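Local coordinates for trans-4-hydroxy-L-proline dehydratase (Clostridioides difficile 70-100-2010, PDB 6VXC), which catalyses the glycyl-radical-dependent dehydration of trans-4-hydroxy-L-proline to (S)-1-pyrroline-5-carboxylate in anaerobic hydroxyproline degradation, at residues S397-S402 against G422-Y427; G720-Q725 against H755-V760; M51-K56 against F72-E77. All coordinates share one frame; numbering follows the deposited sequence.

Contact 1: S397-S402 against G422-Y427; sequences SNVQIS and GQPAFY
V399 and I401 are joined to A425 and Y427 by three backbone hydrogen bonds in parallel register. V399 N donates to A425 O at 3.1 Å in a nearly straight bond. V399 O then accepts Y427 N at 3.0 Å, and I401 N meets Y427 O at 2.8 Å, so V399 and Y427 each use both N-H and C=O across the gap.

Two side-chain bonds continue the join toward the N-terminal ends. With CG of N398 anti to its carbonyl carbon (chi1 -57°), OD1 takes the amide N of A425 at 2.8 Å, the donor tilted out of the carbonyl plane. ND2 of the same amide is bonded to N362 and S396, and grips at both ends fix its rotation. Further back, Q423 OE1 receives a weak bond from S397 N, while its NE2 is held by P395 O.

Apolar contacts gather on the face bearing V399 and F426. CG2 of V399 lies 3.5 Å from F426 CD2, and I401 CG1 comes in at the edge of that ring; helix 407-418 packs on this face. P424, after a cis peptide bond, sets its CB 3.7 Å from N398 CA.

On the face bearing Y427, N398 CB abuts the ring edge at CE2, with the amide plane almost perpendicular to the ring (88°). Y427 OH is bonded to C454 O, in the probable cysteine-radical residue. The strands are the two arms of a beta-alpha-beta unit connected through helix 407-418, consistent with the alpha/beta barrel of glycyl radical enzymes, whose core houses the active site.

Contact 2: G720-Q725 against H755-V760; sequences GTLLNQ and HIQFNV
The backbone N-H of L723 is taken up by the ring of H755 rather than by a carbonyl: L723 N lies 3.0 Å from H755 ND1 and only 1° out of the imidazole plane. The chi1 of H755 (156°) swings the ring to the far side of CA from its own N, toward segment 720-725. L722 lies alongside, pointing the same way, with CG 3.8 Å from H755 CE1, and its side chain comes about 4 Å from that of C454, the probable cysteine radical site. The ring of H755 also meets that of Y427.

Further along, ordinary parallel pairing takes over. Q757 N bonds to L723 O, Q725 N to Q757 O at 3.0 Å, and N759 N to Q725 O at 2.9 Å. These are the two strands of a beta-alpha-beta unit with helix 734-750 between them, in the glycyl radical domain.

L723 and I756 lie side by side, pointing the same way, and touch both helix 734-750 and helix 703-711, with CD2 of L723 3.9 Å from CD1 of I756. With CG anti to the carbonyl carbon, Q725 lays CG across I756 CD1; the bend at chi2 (-67°) then folds the amide back, and NE2 bonds N724 O at 2.9 Å; its OE1 is held by Q807 NE2. Q725 O lies at the edge of the F758 ring. Where the two segments first approach, a water links T721 OG1 to H755 O, which it donates to at 2.9 Å; T721 OG1 is also bonded to H715 ND1.

Contact 3: M51-K56 against F72-E77; sequences MTEAYK and FKHYIE
E53 OE1 accepts a nearly straight hydrogen bond from H74 NE2, at 3.0 Å. The carboxylate oxygen lies at the edge of the imidazole, in the ring plane, and receives the N-H through its anti lone pair, the one directed away from the other oxygen. The two side chains cross at about a right angle, with the carboxylate turned 58° from the ring. E53 gets there as an extended arm, while H74 has CG anti to its backbone N (chi1 -176°), which carries the ring across the gap to the glutamate. This His-carboxylate pair lies at the solvent-facing margin, E53 being exposed and H74 partly so; the carboxylate would probably favour a positive charge on the imidazole.

Beneath the pair the packing is apolar. A54 has only its methyl to place between the helices, and its CB rests 4.1 Å from H74 CB. At the inner end, the side chain of M51 sets out away from the facing helix, but successive bends of one sense turn it back. SD thereby comes 4.3 Å from Y75 CB and 4.4 Å from F72 N, so that the sulfur lies against the start of segment 72-77. Y75 offers its CB to this contact while its ring leads elsewhere.

The segment axes approach to 8.8 Å at 134° between their directions, steeply inclined rather than strictly antiparallel. Helices 46-58 and 64-78 follow one another in the chain, joined by a short connection. Helix 129-143 packs on T52 and Y55 of the first, whereas helix 214-248 lies against F72, K73, I76 and E77 of the second, and helix 276-293 reaches F72 and Y75.

From the N terminus, contact 3 comes first, closing a short loop between consecutive helices 46-58 and 64-78. Contact 1 follows, bringing strands 396-401 and 426-428 together around helix 407-418, and contact 2 then joins strands 724-726 and 755-759 around helix 734-750. The three loops are in series; none nests or crosses. Contacts 1 and 2 nevertheless meet in one sheet, where strand 426-428 runs antiparallel to 755-759 and F426 N lies 2.9 Å from I756 O in a probable hydrogen bond, linking the PFL and glycine-radical family regions. Contact 3 stands apart on the opposite side of the chain's centre, its centre about 39 Å from that of contact 1.

Contact 1: S397-S402 against G422-Y427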
loop_
_atom_site.group_PDB
_atom_site.type_symbol
_atom_site.label_atom_id
_atom_site.label_comp_id
_atom_site.label_asym_id
_atom_site.label_seq_id
_atom_site.Cartn_x
_atom_site.Cartn_y
_atom_site.Cartn_z
ATOM N N SER A 397 9.852 1.933 6.148
ATOM C CA SER A 397 10.244 1.576 7.512
ATOM C C SER A 397 9.612 2.557 8.499
ATOM O O SER A 397 9.996 3.731 8.556
ATOM C CB SER A 397 11.768 1.564 7.650
ATOM O OG SER A 397 12.142 1.248 8.985
ATOM N N ASN A 398 8.661 2.071 9.284
ATOM C CA ASN A 398 7.843 2.914 10.149
ATOM C C ASN A 398 7.874 2.387 11.574
ATOM O O ASN A 398 8.363 1.286 11.841
ATOM C CB ASN A 398 6.403 2.972 9.627
ATOM C CG ASN A 398 6.348 3.473 8.226
ATOM O OD1 ASN A 398 6.809 4.567 7.947
ATOM N ND2 ASN A 398 5.871 2.659 7.326
ATOM N N VAL A 399 7.277 3.154 12.489
ATOM C CA VAL A 399 7.263 2.805 13.900
ATOM C C VAL A 399 5.830 2.780 14.421
ATOM O O VAL A 399 4.979 3.561 13.983
ATOM C CB VAL A 399 8.144 3.776 14.724
ATOM C CG1 VAL A 399 9.583 3.704 14.215
ATOM C CG2 VAL A 399 7.607 5.205 14.705
ATOM N N GLN A 400 5.562 1.821 15.302
ATOM C CA GLN A 400 4.369 1.792 16.131
ATOM C C GLN A 400 4.716 2.377 17.493
ATOM O O GLN A 400 5.629 1.895 18.172
ATOM C CB GLN A 400 3.826 0.371 16.289
ATOM C CG GLN A 400 2.782 -0.045 15.266
ATOM C CD GLN A 400 2.028 -1.299 15.691
ATOM O OE1 GLN A 400 1.526 -1.383 16.813
ATOM N NE2 GLN A 400 1.983 -2.299 14.812
ATOM N N ILE A 401 3.972 3.390 17.894
ATOM C CA ILE A 401 4.167 4.070 19.157
ATOM C C ILE A 401 2.990 3.708 20.042
ATOM O O ILE A 401 1.838 3.940 19.671
ATOM C CB ILE A 401 4.277 5.589 18.959
ATOM C CG1 ILE A 401 5.436 5.938 18.009
ATOM C CG2 ILE A 401 4.374 6.294 20.301
ATOM C CD1 ILE A 401 6.803 5.379 18.404
ATOM N N SER A 402 3.288 3.127 21.198
ATOM C CA SER A 402 2.337 2.773 22.238
ATOM C C SER A 402 2.525 3.697 23.433
ATOM O O SER A 402 3.598 4.267 23.636
ATOM C CB SER A 402 2.536 1.304 22.667
ATOM O OG SER A 402 1.883 0.991 23.886
ATOM N N GLY A 422 10.976 11.864 5.083
ATOM C CA GLY A 422 9.643 11.317 5.266
ATOM C C GLY A 422 9.513 10.153 6.225
ATOM O O GLY A 422 8.620 10.146 7.063
ATOM N N GLN A 423 10.400 9.161 6.112
ATOM C CA GLN A 423 10.379 7.997 7.005
ATOM C C GLN A 423 11.007 8.383 8.344
ATOM O O GLN A 423 11.860 9.253 8.386
ATOM C CB GLN A 423 11.148 6.802 6.398
ATOM C CG GLN A 423 10.590 6.297 5.080
ATOM C CD GLN A 423 11.236 4.988 4.630
ATOM O OE1 GLN A 423 11.906 4.308 5.411
ATOM N NE2 GLN A 423 11.009 4.619 3.365
ATOM N N PRO A 424 10.539 7.786 9.448
ATOM C CA PRO A 424 9.394 6.876 9.554
ATOM C C PRO A 424 8.084 7.632 9.748
ATOM O O PRO A 424 8.099 8.741 10.294
ATOM C CB PRO A 424 9.708 6.070 10.819
ATOM C CG PRO A 424 10.397 7.122 11.711
ATOM C CD PRO A 424 11.234 7.953 10.742
ATOM N N ALA A 425 6.975 7.035 9.319
ATOM C CA ALA A 425 5.677 7.469 9.790
ATOM C C ALA A 425 5.433 6.873 11.176
ATOM O O ALA A 425 6.069 5.894 11.575
ATOM C CB ALA A 425 4.572 7.038 8.829
ATOM N N PHE A 426 4.473 7.449 11.888
ATOM C CA PHE A 426 4.133 7.048 13.246
ATOM C C PHE A 426 2.708 6.507 13.277
ATOM O O PHE A 426 1.792 7.158 12.773
ATOM C CB PHE A 426 4.274 8.237 14.214
ATOM C CG PHE A 426 5.654 8.875 14.212
ATOM C CD1 PHE A 426 5.993 9.827 13.263
ATOM C CD2 PHE A 426 6.595 8.525 15.163
ATOM C CE1 PHE A 426 7.258 10.416 13.255
ATOM C CE2 PHE A 426 7.850 9.105 15.163
ATOM C CZ PHE A 426 8.191 10.049 14.204
ATOM N N TYR A 427 2.519 5.338 13.893
ATOM C CA TYR A 427 1.215 4.701 14.036
ATOM C C TYR A 427 0.908 4.465 15.509
ATOM O O TYR A 427 1.797 4.094 16.279
ATOM C CB TYR A 427 1.143 3.349 13.295
ATOM C CG TYR A 427 1.458 3.422 11.823
ATOM C CD1 TYR A 427 0.525 3.928 10.924
ATOM C CD2 TYR A 427 2.674 2.965 11.333
ATOM C CE1 TYR A 427 0.806 4.017 9.574
ATOM C CE2 TYR A 427 2.971 3.039 9.989
ATOM C CZ TYR A 427 2.029 3.568 9.109
ATOM O OH TYR A 427 2.325 3.631 7.775
#

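Contact 2: G720-Q725 against H755-V760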
loop_
_atom_site.group_PDB
_atom_site.type_symbol
_atom_site.label_atom_id
_atom_site.label_comp_id
_atom_site.label_asym_id
_atom_site.label_seq_id
_atom_site.Cartn_x
_atom_site.Cartn_y
_atom_site.Cartn_z
ATOM N N GLY A 720 -7.955 2.644 9.324
ATOM C CA GLY A 720 -6.814 3.528 9.204
ATOM C C GLY A 720 -7.093 4.846 8.494
ATOM O O GLY A 720 -7.887 4.899 7.549
ATOM N N THR A 721 -6.428 5.916 8.940
ATOM C CA THR A 721 -6.525 7.241 8.341
ATOM C C THR A 721 -5.120 7.813 8.184
ATOM O O THR A 721 -4.219 7.492 8.966
ATOM C CB THR A 721 -7.341 8.209 9.201
ATOM O OG1 THR A 721 -6.675 8.389 10.455
ATOM C CG2 THR A 721 -8.777 7.698 9.422
ATOM N N LEU A 722 -4.948 8.700 7.206
ATOM C CA LEU A 722 -3.632 9.214 6.850
ATOM C C LEU A 722 -3.564 10.716 7.120
ATOM O O LEU A 722 -4.347 11.486 6.559
ATOM C CB LEU A 722 -3.339 8.914 5.385
ATOM C CG LEU A 722 -1.890 9.087 4.949
ATOM C CD1 LEU A 722 -1.652 8.214 3.717
ATOM C CD2 LEU A 722 -1.564 10.533 4.661
ATOM N N LEU A 723 -2.619 11.140 7.951
ATOM C CA LEU A 723 -2.429 12.563 8.238
ATOM C C LEU A 723 -1.002 12.984 7.911
ATOM O O LEU A 723 -0.060 12.515 8.552
ATOM C CB LEU A 723 -2.754 12.893 9.700
ATOM C CG LEU A 723 -2.458 14.349 10.133
ATOM C CD1 LEU A 723 -3.237 15.343 9.280
ATOM C CD2 LEU A 723 -2.779 14.582 11.601
ATOM N N ASN A 724 -0.856 13.901 6.941
ATOM C CA ASN A 724 0.397 14.592 6.644
ATOM C C ASN A 724 0.478 15.894 7.428
ATOM O O ASN A 724 -0.489 16.654 7.484
ATOM C CB ASN A 724 0.511 14.966 5.166
ATOM C CG ASN A 724 0.946 13.835 4.296
ATOM O OD1 ASN A 724 0.312 13.545 3.269
ATOM N ND2 ASN A 724 2.014 13.176 4.685
ATOM N N GLN A 725 1.642 16.154 8.019
ATOM C CA GLN A 725 1.965 17.460 8.581
ATOM C C GLN A 725 3.374 17.837 8.152
ATOM O O GLN A 725 4.199 16.974 7.846
ATOM C CB GLN A 725 1.833 17.486 10.112
ATOM C CG GLN A 725 0.381 17.562 10.655
ATOM C CD GLN A 725 -0.314 18.881 10.324
ATOM O OE1 GLN A 725 -0.102 19.886 10.995
ATOM N NE2 GLN A 725 -1.160 18.873 9.297
ATOM N N HIS A 755 -2.544 7.942 12.902
ATOM C CA HIS A 755 -1.310 8.023 12.139
ATOM C C HIS A 755 -0.919 9.479 11.939
ATOM O O HIS A 755 -1.780 10.340 11.759
ATOM C CB HIS A 755 -1.483 7.341 10.777
ATOM C CG HIS A 755 -0.535 7.828 9.728
ATOM N ND1 HIS A 755 -0.806 8.908 8.913
ATOM C CD2 HIS A 755 0.686 7.376 9.362
ATOM C CE1 HIS A 755 0.204 9.092 8.081
ATOM N NE2 HIS A 755 1.123 8.174 8.334
ATOM N N ILE A 756 0.388 9.737 11.927
ATOM C CA ILE A 756 0.910 11.031 11.510
ATOM C C ILE A 756 2.305 10.819 10.933
ATOM O O ILE A 756 3.058 9.947 11.384
ATOM C CB ILE A 756 0.884 12.051 12.684
ATOM C CG1 ILE A 756 1.117 13.493 12.202
ATOM C CG2 ILE A 756 1.870 11.687 13.788
ATOM C CD1 ILE A 756 0.770 14.515 13.265
ATOM N N GLN A 757 2.648 11.630 9.930
ATOM C CA GLN A 757 3.962 11.583 9.302
ATOM C C GLN A 757 4.334 13.002 8.866
ATOM O O GLN A 757 3.457 13.818 8.591
ATOM C CB GLN A 757 3.973 10.636 8.108
ATOM C CG GLN A 757 3.050 11.073 6.990
ATOM C CD GLN A 757 2.818 9.975 5.959
ATOM O OE1 GLN A 757 2.917 8.783 6.271
ATOM N NE2 GLN A 757 2.562 10.370 4.716
ATOM N N PHE A 758 5.636 13.286 8.780
ATOM C CA PHE A 758 6.126 14.659 8.668
ATOM C C PHE A 758 6.981 14.885 7.421
ATOM O O PHE A 758 7.818 14.053 7.059
ATOM C CB PHE A 758 6.955 15.048 9.906
ATOM C CG PHE A 758 6.217 14.888 11.206
ATOM C CD1 PHE A 758 5.054 15.620 11.456
ATOM C CD2 PHE A 758 6.682 14.010 12.183
ATOM C CE1 PHE A 758 4.371 15.477 12.661
ATOM C CE2 PHE A 758 6.004 13.852 13.394
ATOM C CZ PHE A 758 4.845 14.595 13.635
ATOM N N ASN A 759 6.757 16.024 6.778
ATOM C CA ASN A 759 7.734 16.650 5.900
ATOM C C ASN A 759 8.488 17.726 6.680
ATOM O O ASN A 759 7.895 18.453 7.479
ATOM C CB ASN A 759 7.074 17.277 4.668
ATOM C CG ASN A 759 7.050 16.339 3.474
ATOM O OD1 ASN A 759 8.061 15.731 3.121
ATOM N ND2 ASN A 759 5.900 16.237 2.829
ATOM N N VAL A 760 9.798 17.810 6.455
ATOM C CA VAL A 760 10.615 18.899 6.986
ATOM C C VAL A 760 11.575 19.334 5.889
ATOM O O VAL A 760 12.687 18.806 5.783
ATOM C CB VAL A 760 11.385 18.456 8.241
ATOM C CG1 VAL A 760 12.200 19.642 8.849
ATOM C CG2 VAL A 760 10.458 17.839 9.253
HETATM O O HOH W 1 -4.580 9.763 11.607
#

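Contact 3: M51-K56 against F72-E77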
loop_
_atom_site.group_PDB
_atom_site.type_symbol
_atom_site.label_atom_id
_atom_site.label_comp_id
_atom_site.label_asym_id
_atom_site.label_seq_id
_atom_site.Cartn_x
_atom_site.Cartn_y
_atom_site.Cartn_z
ATOM N N MET A 51 5.243 -19.019 -17.618
ATOM C CA MET A 51 3.834 -19.259 -17.334
ATOM C C MET A 51 3.084 -19.682 -18.594
ATOM O O MET A 51 2.185 -20.523 -18.530
ATOM C CB MET A 51 3.181 -18.010 -16.726
ATOM C CG MET A 51 3.789 -17.574 -15.392
ATOM S SD MET A 51 3.543 -18.721 -14.017
ATOM C CE MET A 51 1.813 -18.454 -13.653
ATOM N N THR A 52 3.429 -19.108 -19.744
ATOM C CA THR A 52 2.790 -19.541 -20.980
ATOM C C THR A 52 3.056 -21.020 -21.233
ATOM O O THR A 52 2.132 -21.781 -21.533
ATOM C CB THR A 52 3.267 -18.698 -22.165
ATOM O OG1 THR A 52 3.055 -17.311 -21.897
ATOM C CG2 THR A 52 2.486 -19.090 -23.426
ATOM N N GLU A 53 4.310 -21.454 -21.071
ATOM C CA GLU A 53 4.642 -22.871 -21.229
ATOM C C GLU A 53 3.808 -23.758 -20.311
ATOM O O GLU A 53 3.385 -24.851 -20.707
ATOM C CB GLU A 53 6.126 -23.106 -20.952
ATOM C CG GLU A 53 7.075 -22.527 -21.974
ATOM C CD GLU A 53 8.531 -22.837 -21.643
ATOM O OE1 GLU A 53 8.780 -23.563 -20.661
ATOM O OE2 GLU A 53 9.427 -22.349 -22.361
ATOM N N ALA A 54 3.626 -23.343 -19.059
ATOM C CA ALA A 54 2.895 -24.176 -18.115
ATOM C C ALA A 54 1.423 -24.290 -18.493
ATOM O O ALA A 54 0.843 -25.375 -18.406
ATOM C CB ALA A 54 3.052 -23.635 -16.694
ATOM N N TYR A 55 0.794 -23.182 -18.896
ATOM C CA TYR A 55 -0.620 -23.239 -19.267
ATOM C C TYR A 55 -0.835 -24.107 -20.500
ATOM O O TYR A 55 -1.766 -24.925 -20.539
ATOM C CB TYR A 55 -1.165 -21.835 -19.508
ATOM C CG TYR A 55 -1.745 -21.168 -18.282
ATOM C CD1 TYR A 55 -1.016 -21.081 -17.103
ATOM C CD2 TYR A 55 -3.028 -20.640 -18.301
ATOM C CE1 TYR A 55 -1.552 -20.466 -15.973
ATOM C CE2 TYR A 55 -3.569 -20.025 -17.192
ATOM C CZ TYR A 55 -2.826 -19.942 -16.022
ATOM O OH TYR A 55 -3.369 -19.323 -14.914
ATOM N N LYS A 56 0.010 -23.935 -21.519
ATOM C CA LYS A 56 -0.084 -24.775 -22.704
ATOM C C LYS A 56 0.065 -26.246 -22.352
ATOM O O LYS A 56 -0.509 -27.107 -23.020
ATOM C CB LYS A 56 0.979 -24.359 -23.723
ATOM C CG LYS A 56 0.675 -23.049 -24.435
ATOM C CD LYS A 56 1.834 -22.628 -25.333
ATOM C CE LYS A 56 1.493 -21.390 -26.136
ATOM N NZ LYS A 56 2.668 -20.946 -26.932
ATOM N N PHE A 72 3.417 -22.031 -11.136
ATOM C CA PHE A 72 4.437 -21.463 -10.263
ATOM C C PHE A 72 5.632 -22.399 -10.139
ATOM O O PHE A 72 6.788 -21.970 -10.235
ATOM C CB PHE A 72 3.847 -21.170 -8.887
ATOM C CG PHE A 72 4.849 -20.603 -7.899
ATOM C CD1 PHE A 72 5.349 -19.319 -8.067
ATOM C CD2 PHE A 72 5.252 -21.340 -6.796
ATOM C CE1 PHE A 72 6.260 -18.776 -7.163
ATOM C CE2 PHE A 72 6.161 -20.804 -5.880
ATOM C CZ PHE A 72 6.669 -19.523 -6.071
ATOM N N LYS A 73 5.365 -23.689 -9.920
ATOM C CA LYS A 73 6.453 -24.650 -9.794
ATOM C C LYS A 73 7.282 -24.719 -11.066
ATOM O O LYS A 73 8.515 -24.776 -11.012
ATOM C CB LYS A 73 5.911 -26.031 -9.439
ATOM C CG LYS A 73 7.012 -27.059 -9.186
ATOM C CD LYS A 73 6.422 -28.388 -8.786
ATOM C CE LYS A 73 7.469 -29.474 -8.676
ATOM N NZ LYS A 73 6.811 -30.793 -8.820
ATOM N N HIS A 74 6.624 -24.749 -12.217
ATOM C CA HIS A 74 7.360 -24.737 -13.471
ATOM C C HIS A 74 8.229 -23.496 -13.576
ATOM O O HIS A 74 9.383 -23.570 -14.005
ATOM C CB HIS A 74 6.388 -24.815 -14.645
ATOM C CG HIS A 74 7.065 -24.904 -15.970
ATOM N ND1 HIS A 74 7.689 -26.052 -16.409
ATOM C CD2 HIS A 74 7.246 -23.984 -16.942
ATOM C CE1 HIS A 74 8.219 -25.834 -17.598
ATOM N NE2 HIS A 74 7.962 -24.587 -17.946
ATOM N N TYR A 75 7.683 -22.342 -13.194
ATOM C CA TYR A 75 8.458 -21.110 -13.212
ATOM C C TYR A 75 9.656 -21.209 -12.272
ATOM O O TYR A 75 10.776 -20.846 -12.641
ATOM C CB TYR A 75 7.545 -19.927 -12.865
ATOM C CG TYR A 75 8.260 -18.674 -12.420
ATOM C CD1 TYR A 75 8.967 -17.898 -13.320
ATOM C CD2 TYR A 75 8.198 -18.255 -11.100
ATOM C CE1 TYR A 75 9.614 -16.756 -12.914
ATOM C CE2 TYR A 75 8.843 -17.103 -10.684
ATOM C CZ TYR A 75 9.544 -16.361 -11.595
ATOM O OH TYR A 75 10.190 -15.220 -11.205
ATOM N N ILE A 76 9.444 -21.702 -11.052
ATOM C CA ILE A 76 10.549 -21.808 -10.096
ATOM C C ILE A 76 11.611 -22.786 -10.598
ATOM O O ILE A 76 12.816 -22.549 -10.447
ATOM C CB ILE A 76 10.017 -22.207 -8.707
ATOM C CG1 ILE A 76 9.170 -21.083 -8.105
ATOM C CG2 ILE A 76 11.171 -22.572 -7.760
ATOM C CD1 ILE A 76 9.938 -19.819 -7.871
ATOM N N GLU A 77 11.185 -23.908 -11.189
ATOM C CA GLU A 77 12.142 -24.902 -11.668
ATOM C C GLU A 77 13.041 -24.359 -12.772
ATOM O O GLU A 77 14.203 -24.761 -12.873
ATOM C CB GLU A 77 11.401 -26.149 -12.158
ATOM C CG GLU A 77 10.990 -27.111 -11.061
ATOM C CD GLU A 77 10.103 -28.260 -11.561
ATOM O OE1 GLU A 77 9.534 -28.155 -12.672
ATOM O OE2 GLU A 77 9.969 -29.263 -10.831
#